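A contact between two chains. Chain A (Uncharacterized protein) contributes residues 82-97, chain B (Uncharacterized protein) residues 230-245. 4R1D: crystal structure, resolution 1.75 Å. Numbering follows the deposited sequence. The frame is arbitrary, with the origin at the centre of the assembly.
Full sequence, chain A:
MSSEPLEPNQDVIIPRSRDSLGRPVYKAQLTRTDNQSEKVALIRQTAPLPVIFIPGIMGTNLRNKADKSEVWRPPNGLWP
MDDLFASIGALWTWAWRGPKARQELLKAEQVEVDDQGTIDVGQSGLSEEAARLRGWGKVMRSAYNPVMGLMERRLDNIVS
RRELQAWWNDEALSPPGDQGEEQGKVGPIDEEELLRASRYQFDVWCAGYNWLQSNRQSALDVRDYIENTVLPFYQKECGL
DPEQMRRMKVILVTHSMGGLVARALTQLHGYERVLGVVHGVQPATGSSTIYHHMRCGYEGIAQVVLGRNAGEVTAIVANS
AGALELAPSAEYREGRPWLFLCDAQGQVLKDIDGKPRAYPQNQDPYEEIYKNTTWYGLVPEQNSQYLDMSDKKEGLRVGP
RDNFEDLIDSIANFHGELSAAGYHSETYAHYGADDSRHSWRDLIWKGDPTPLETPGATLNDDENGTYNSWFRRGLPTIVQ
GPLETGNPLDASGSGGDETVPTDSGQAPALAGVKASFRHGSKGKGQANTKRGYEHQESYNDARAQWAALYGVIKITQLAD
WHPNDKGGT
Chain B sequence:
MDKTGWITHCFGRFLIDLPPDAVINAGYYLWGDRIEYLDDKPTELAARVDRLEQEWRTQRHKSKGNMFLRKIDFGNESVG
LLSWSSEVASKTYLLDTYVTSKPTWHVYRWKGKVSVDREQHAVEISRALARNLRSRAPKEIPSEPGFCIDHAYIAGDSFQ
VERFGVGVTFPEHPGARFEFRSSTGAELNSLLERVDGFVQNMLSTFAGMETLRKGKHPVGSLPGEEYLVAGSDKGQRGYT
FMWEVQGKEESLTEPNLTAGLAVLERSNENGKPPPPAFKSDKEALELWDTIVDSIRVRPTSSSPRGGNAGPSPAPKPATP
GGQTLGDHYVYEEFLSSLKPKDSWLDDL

Chain A 82-97: DDLFASIGALWTWAWR
Chain B 230-245: AGSDKGQRGYTFMWEV

The contact packs a helix of chain A, residues 84-95, against a β-hairpin of chain B. The hairpin strands, 230-233 and 236-245, are joined by a type I' turn from Asp233(B) to Gln236(B), in which Lys234(B) (phi/psi 62/21°) and Gly235(B) (74/21°) both take positive phi. Paired backbone bonds hold the strands together: Gly231(B) N to Gly238(B) O is 3.0 Å and Gly238(B) N to Gly231(B) O 2.7 Å, while Asp233(B) N to Gln236(B) O and Gln236(B) N to Asp233(B) O are each 3.1 Å. Measured between N-to-C directions, the helix runs at 21° to strand 236-245, roughly parallel, the two axes approaching to 9.1 Å, and at 149° to strand 230-233, nearer antiparallel, with an approach of 9.2 Å. The register is set by CA-CA distances of 6.8 Å for Leu84(A)-Asp233(B), 7.4 Å for Phe85(A)-Gly238(B), 6.6 Å for Trp92(A)-Thr240(B) and 7.5 Å for Trp96(A)-Met242(B). The helix widens into a pi-type turn at 91-95, where Ala95(A) N bonds to Ala90(A) O at 3.0 Å.

Apolar packing dominates the 789 Å² buried between the stretches. Phe85(A) (chi1 -88°, chi2 -70°) contributes the largest share. Phe85(A) CE1 lies 3.7 Å from Gly238(B) CA and Phe85(A) CZ 3.5 Å from Gln236(B) CG, while Asp233(B) O meets the ring edge, 3.4 Å from Phe85(A) CE2. The bare backbone of Gly238(B) makes this fit possible: a CB there would clash with Phe85(A) CE1 and Ile88(A) CD1. Leu84(A) (chi1 t, chi2 151°) places CD1 3.6 Å from Ser232(B) O. One turn on, Ile88(A) (chi1 m, chi2 t) brings CG2 to 3.3 Å from Thr240(B) OG1. Thr240(B) (chi1 m) also offers CG2 to two residues, 3.8 Å from both Leu91(A) CD2 and Trp92(A) CE3.

Farther along, Met242(B) (chi1 m, chi2 t, chi3 m) packs its SD 3.3 Å from Trp96(A) CB and 3.9 Å from Leu91(A) CD1 (Leu91(A): chi1 t, chi2 p). Met242(B) SD is 4.5 Å from the centroid of the Trp96(A) five-membered ring, 43° off the ring normal, an oblique sulfur-aromatic approach. Trp96(A) (chi1 88°, chi2 -70°) follows the helix, and its NE1 makes a weak hydrogen bond to Trp92(A) O (2.9 Å). Trp92(A) itself has chi1 176° and chi2 -113°.

No direct hydrogen bond crosses between the stretches; the polar link is made by water at the helix N-terminus. Asp83(A) (chi1 t, chi2 72°) caps the helix, its OD2 accepting from Ala86(A) N at 2.9 Å. Water 1 accepts from Phe85(A) N (2.9 Å) and donates to Asp233(B) OD1 (2.7 Å), while water 3 accepts from Leu84(A) N (2.9 Å) and donates to the same Asp233(B) OD1 (2.6 Å). Water 2 joins Asp83(A) OD2 (2.5 Å) to Lys234(B) NZ (2.8 Å).

Charges gather here without a salt bridge: Asp83(A) OD1 lies 4.1 Å from Lys234(B) NZ and 4.2 Å from the like-charged Asp233(B) OD1. Waters 1 and 3 tie Asp233(B) to the backbone of the first helical turn, water 1 also donating a weak bond to Asp83(A) OD1 (2.9 Å), and water 2 ties Asp83(A) to Lys234(B).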

# COMPACT_ATOMS: atom_id res chain seq x y z
N ASP A 82 21.47 -6.22 1.84
CA ASP A 82 22.55 -5.90 2.76
C ASP A 82 22.22 -6.29 4.20
O ASP A 82 23.01 -6.04 5.11
CB ASP A 82 22.88 -4.40 2.69
CG ASP A 82 21.70 -3.51 3.09
OD1 ASP A 82 21.69 -2.33 2.69
OD2 ASP A 82 20.79 -4.00 3.79
N ASP A 83 21.06 -6.89 4.40
CA ASP A 83 20.66 -7.29 5.74
C ASP A 83 19.88 -8.59 5.71
O ASP A 83 18.86 -8.71 5.04
CB ASP A 83 19.81 -6.20 6.39
CG ASP A 83 19.44 -6.54 7.81
OD1 ASP A 83 20.35 -6.50 8.68
OD2 ASP A 83 18.26 -6.87 8.05
N LEU A 84 20.36 -9.58 6.45
CA LEU A 84 19.74 -10.91 6.43
C LEU A 84 18.24 -10.89 6.76
O LEU A 84 17.44 -11.48 6.03
CB LEU A 84 20.50 -11.84 7.38
CG LEU A 84 20.02 -13.28 7.45
CD1 LEU A 84 21.21 -14.17 7.81
CD2 LEU A 84 18.87 -13.45 8.44
N PHE A 85 17.86 -10.25 7.86
CA PHE A 85 16.46 -10.28 8.27
C PHE A 85 15.56 -9.48 7.34
O PHE A 85 14.41 -9.83 7.14
CB PHE A 85 16.28 -9.84 9.71
CG PHE A 85 16.42 -10.96 10.69
CD1 PHE A 85 15.44 -11.94 10.76
CD2 PHE A 85 17.52 -11.04 11.53
CE1 PHE A 85 15.56 -12.99 11.65
CE2 PHE A 85 17.64 -12.09 12.42
CZ PHE A 85 16.66 -13.06 12.49
N ALA A 86 16.11 -8.41 6.76
CA ALA A 86 15.42 -7.65 5.74
C ALA A 86 15.02 -8.57 4.59
O ALA A 86 13.89 -8.50 4.09
CB ALA A 86 16.31 -6.52 5.22
N SER A 87 15.94 -9.44 4.19
CA SER A 87 15.72 -10.34 3.07
C SER A 87 14.71 -11.44 3.42
O SER A 87 13.92 -11.86 2.57
CB SER A 87 17.04 -10.92 2.56
OG SER A 87 17.49 -12.00 3.37
N ILE A 88 14.70 -11.88 4.67
CA ILE A 88 13.64 -12.79 5.12
C ILE A 88 12.28 -12.09 5.02
O ILE A 88 11.30 -12.67 4.54
CB ILE A 88 13.89 -13.32 6.55
CG1 ILE A 88 15.05 -14.32 6.53
CG2 ILE A 88 12.64 -13.97 7.14
CD1 ILE A 88 15.38 -14.90 7.88
N GLY A 89 12.23 -10.82 5.42
CA GLY A 89 11.00 -10.07 5.34
C GLY A 89 10.46 -10.00 3.92
O GLY A 89 9.25 -10.14 3.69
N ALA A 90 11.36 -9.82 2.97
CA ALA A 90 10.97 -9.71 1.57
C ALA A 90 10.56 -11.06 1.02
O ALA A 90 9.66 -11.17 0.18
CB ALA A 90 12.10 -9.12 0.74
N LEU A 91 11.24 -12.10 1.47
CA LEU A 91 10.88 -13.45 1.01
C LEU A 91 9.45 -13.77 1.45
O LEU A 91 8.61 -14.20 0.65
CB LEU A 91 11.89 -14.46 1.56
CG LEU A 91 11.54 -15.93 1.35
CD1 LEU A 91 11.46 -16.25 -0.14
CD2 LEU A 91 12.58 -16.81 2.04
N TRP A 92 9.17 -13.56 2.73
CA TRP A 92 7.90 -13.93 3.34
C TRP A 92 6.72 -13.10 2.85
O TRP A 92 5.61 -13.61 2.69
CB TRP A 92 8.00 -13.77 4.85
CG TRP A 92 6.73 -14.02 5.59
CD1 TRP A 92 6.01 -13.10 6.29
CD2 TRP A 92 6.04 -15.27 5.74
NE1 TRP A 92 4.91 -13.70 6.86
CE2 TRP A 92 4.90 -15.02 6.54
CE3 TRP A 92 6.27 -16.56 5.26
CZ2 TRP A 92 4.00 -16.03 6.89
CZ3 TRP A 92 5.36 -17.56 5.60
CH2 TRP A 92 4.25 -17.29 6.41
N THR A 93 6.95 -11.80 2.64
CA THR A 93 5.85 -10.93 2.24
C THR A 93 5.65 -10.88 0.73
O THR A 93 4.56 -10.57 0.26
CB THR A 93 6.05 -9.48 2.73
OG1 THR A 93 7.30 -8.97 2.22
CG2 THR A 93 6.04 -9.42 4.25
N TRP A 94 6.69 -11.20 -0.04
CA TRP A 94 6.62 -10.90 -1.47
C TRP A 94 7.13 -12.00 -2.40
O TRP A 94 6.39 -12.48 -3.27
CB TRP A 94 7.36 -9.58 -1.73
CG TRP A 94 7.29 -9.10 -3.14
CD1 TRP A 94 8.28 -9.14 -4.06
CD2 TRP A 94 6.16 -8.50 -3.79
NE1 TRP A 94 7.85 -8.61 -5.26
CE2 TRP A 94 6.55 -8.20 -5.11
CE3 TRP A 94 4.86 -8.18 -3.38
CZ2 TRP A 94 5.69 -7.60 -6.03
CZ3 TRP A 94 4.01 -7.58 -4.29
CH2 TRP A 94 4.43 -7.30 -5.60
N ALA A 95 8.38 -12.38 -2.23
CA ALA A 95 9.04 -13.29 -3.15
C ALA A 95 8.29 -14.61 -3.33
O ALA A 95 8.22 -15.12 -4.45
CB ALA A 95 10.48 -13.53 -2.72
N TRP A 96 7.74 -15.17 -2.25
CA TRP A 96 7.07 -16.47 -2.37
C TRP A 96 5.60 -16.38 -2.74
O TRP A 96 4.94 -17.41 -2.94
CB TRP A 96 7.23 -17.32 -1.08
CG TRP A 96 6.19 -17.11 -0.00
CD1 TRP A 96 6.02 -16.01 0.79
CD2 TRP A 96 5.21 -18.07 0.46
NE1 TRP A 96 5.00 -16.21 1.68
CE2 TRP A 96 4.49 -17.47 1.50
CE3 TRP A 96 4.88 -19.38 0.08
CZ2 TRP A 96 3.45 -18.12 2.18
CZ3 TRP A 96 3.84 -20.03 0.75
CH2 TRP A 96 3.14 -19.40 1.78
N ARG A 97 5.09 -15.15 -2.82
CA ARG A 97 3.70 -14.92 -3.20
C ARG A 97 3.56 -14.93 -4.72
O ARG A 97 4.17 -14.10 -5.39
CB ARG A 97 3.23 -13.55 -2.70
CG ARG A 97 3.47 -13.29 -1.21
CD ARG A 97 2.49 -14.07 -0.36
NE ARG A 97 2.53 -13.65 1.04
CZ ARG A 97 1.95 -14.32 2.03
NH1 ARG A 97 1.28 -15.44 1.77
NH2 ARG A 97 2.02 -13.86 3.28
N ALA B 230 16.23 -21.05 6.79
CA ALA B 230 16.41 -20.50 8.12
C ALA B 230 17.70 -19.70 8.11
O ALA B 230 18.58 -19.91 7.27
CB ALA B 230 16.47 -21.60 9.16
N GLY B 231 17.81 -18.76 9.04
CA GLY B 231 19.06 -18.05 9.19
C GLY B 231 19.26 -17.33 10.50
O GLY B 231 18.31 -17.02 11.22
N SER B 232 20.51 -17.03 10.80
CA SER B 232 20.86 -16.40 12.06
C SER B 232 21.60 -15.10 11.84
O SER B 232 22.50 -15.01 11.02
CB SER B 232 21.72 -17.35 12.89
OG SER B 232 20.95 -18.45 13.34
N ASP B 233 21.21 -14.08 12.60
CA ASP B 233 21.92 -12.80 12.61
C ASP B 233 21.55 -12.07 13.89
O ASP B 233 20.44 -12.20 14.38
CB ASP B 233 21.54 -11.95 11.40
CG ASP B 233 22.50 -10.80 11.17
OD1 ASP B 233 22.12 -9.83 10.49
OD2 ASP B 233 23.65 -10.86 11.67
N LYS B 234 22.49 -11.30 14.43
CA LYS B 234 22.22 -10.52 15.64
C LYS B 234 21.89 -11.42 16.82
O LYS B 234 21.27 -10.98 17.79
CB LYS B 234 21.07 -9.54 15.40
CG LYS B 234 21.26 -8.62 14.21
CD LYS B 234 20.11 -7.63 14.06
CE LYS B 234 20.27 -6.81 12.78
NZ LYS B 234 19.12 -5.90 12.50
N GLY B 235 22.28 -12.68 16.75
CA GLY B 235 22.03 -13.59 17.84
C GLY B 235 20.58 -14.04 17.95
O GLY B 235 20.14 -14.46 19.02
N GLN B 236 19.83 -13.94 16.86
CA GLN B 236 18.52 -14.59 16.81
C GLN B 236 18.36 -15.36 15.51
O GLN B 236 19.05 -15.10 14.51
CB GLN B 236 17.37 -13.60 17.02
CG GLN B 236 17.21 -12.58 15.92
CD GLN B 236 16.09 -11.58 16.22
OE1 GLN B 236 14.92 -11.84 15.94
NE2 GLN B 236 16.46 -10.43 16.78
N ARG B 237 17.45 -16.33 15.52
CA ARG B 237 17.24 -17.20 14.37
C ARG B 237 15.89 -16.95 13.73
O ARG B 237 14.87 -16.88 14.42
CB ARG B 237 17.34 -18.67 14.79
CG ARG B 237 17.33 -19.65 13.62
CD ARG B 237 18.41 -20.70 13.80
NE ARG B 237 18.50 -21.67 12.72
CZ ARG B 237 19.38 -21.61 11.72
NH1 ARG B 237 20.24 -20.60 11.65
NH2 ARG B 237 19.39 -22.55 10.80
N GLY B 238 15.89 -16.80 12.42
CA GLY B 238 14.67 -16.63 11.65
C GLY B 238 14.37 -17.85 10.80
O GLY B 238 15.24 -18.69 10.55
N TYR B 239 13.13 -17.95 10.34
CA TYR B 239 12.69 -19.08 9.55
C TYR B 239 11.73 -18.60 8.49
O TYR B 239 10.97 -17.66 8.72
CB TYR B 239 11.94 -20.07 10.43
CG TYR B 239 12.79 -20.77 11.46
CD1 TYR B 239 13.54 -21.89 11.12
CD2 TYR B 239 12.85 -20.31 12.77
CE1 TYR B 239 14.32 -22.54 12.06
CE2 TYR B 239 13.64 -20.95 13.72
CZ TYR B 239 14.37 -22.07 13.36
OH TYR B 239 15.14 -22.72 14.29
N THR B 240 11.74 -19.25 7.34
CA THR B 240 10.65 -19.08 6.38
C THR B 240 10.39 -20.42 5.68
O THR B 240 11.23 -20.90 4.91
CB THR B 240 10.95 -17.98 5.36
OG1 THR B 240 11.15 -16.74 6.05
CG2 THR B 240 9.77 -17.81 4.42
N PHE B 241 9.26 -21.02 6.02
CA PHE B 241 8.86 -22.32 5.49
C PHE B 241 7.68 -22.09 4.56
O PHE B 241 6.71 -21.42 4.95
CB PHE B 241 8.42 -23.27 6.62
CG PHE B 241 9.52 -23.65 7.57
CD1 PHE B 241 10.83 -23.20 7.37
CD2 PHE B 241 9.25 -24.44 8.67
CE1 PHE B 241 11.84 -23.55 8.26
CE2 PHE B 241 10.25 -24.79 9.56
CZ PHE B 241 11.54 -24.35 9.35
N MET B 242 7.78 -22.61 3.34
CA MET B 242 6.81 -22.33 2.28
C MET B 242 6.32 -23.63 1.63
O MET B 242 7.13 -24.48 1.31
CB MET B 242 7.48 -21.45 1.22
CG MET B 242 8.02 -20.15 1.79
SD MET B 242 9.22 -19.32 0.72
CE MET B 242 10.73 -20.17 1.17
N TRP B 243 5.01 -23.78 1.46
CA TRP B 243 4.42 -25.00 0.90
C TRP B 243 3.27 -24.58 -0.01
O TRP B 243 2.48 -23.72 0.36
CB TRP B 243 3.89 -25.86 2.05
CG TRP B 243 3.29 -27.21 1.67
CD1 TRP B 243 3.95 -28.40 1.57
CD2 TRP B 243 1.90 -27.49 1.40
NE1 TRP B 243 3.06 -29.41 1.25
CE2 TRP B 243 1.80 -28.88 1.14
CE3 TRP B 243 0.74 -26.71 1.36
CZ2 TRP B 243 0.59 -29.50 0.83
CZ3 TRP B 243 -0.48 -27.34 1.05
CH2 TRP B 243 -0.54 -28.72 0.79
N GLU B 244 3.18 -25.19 -1.19
CA GLU B 244 2.15 -24.82 -2.12
C GLU B 244 1.71 -25.96 -3.01
O GLU B 244 2.52 -26.82 -3.40
CB GLU B 244 2.63 -23.65 -2.99
CG GLU B 244 1.54 -23.07 -3.90
CD GLU B 244 1.96 -21.75 -4.52
OE1 GLU B 244 2.78 -21.04 -3.91
OE2 GLU B 244 1.46 -21.43 -5.62
N VAL B 245 0.42 -25.98 -3.28
CA VAL B 245 -0.18 -26.78 -4.33
C VAL B 245 -0.65 -25.77 -5.37
O VAL B 245 -1.47 -24.90 -5.07
CB VAL B 245 -1.39 -27.56 -3.81
CG1 VAL B 245 -2.18 -28.17 -4.98
CG2 VAL B 245 -0.94 -28.62 -2.80
O HOH W 1 19.64 -9.09 9.83
O HOH W 2 17.60 -5.82 10.19
O HOH W 3 22.72 -9.13 8.03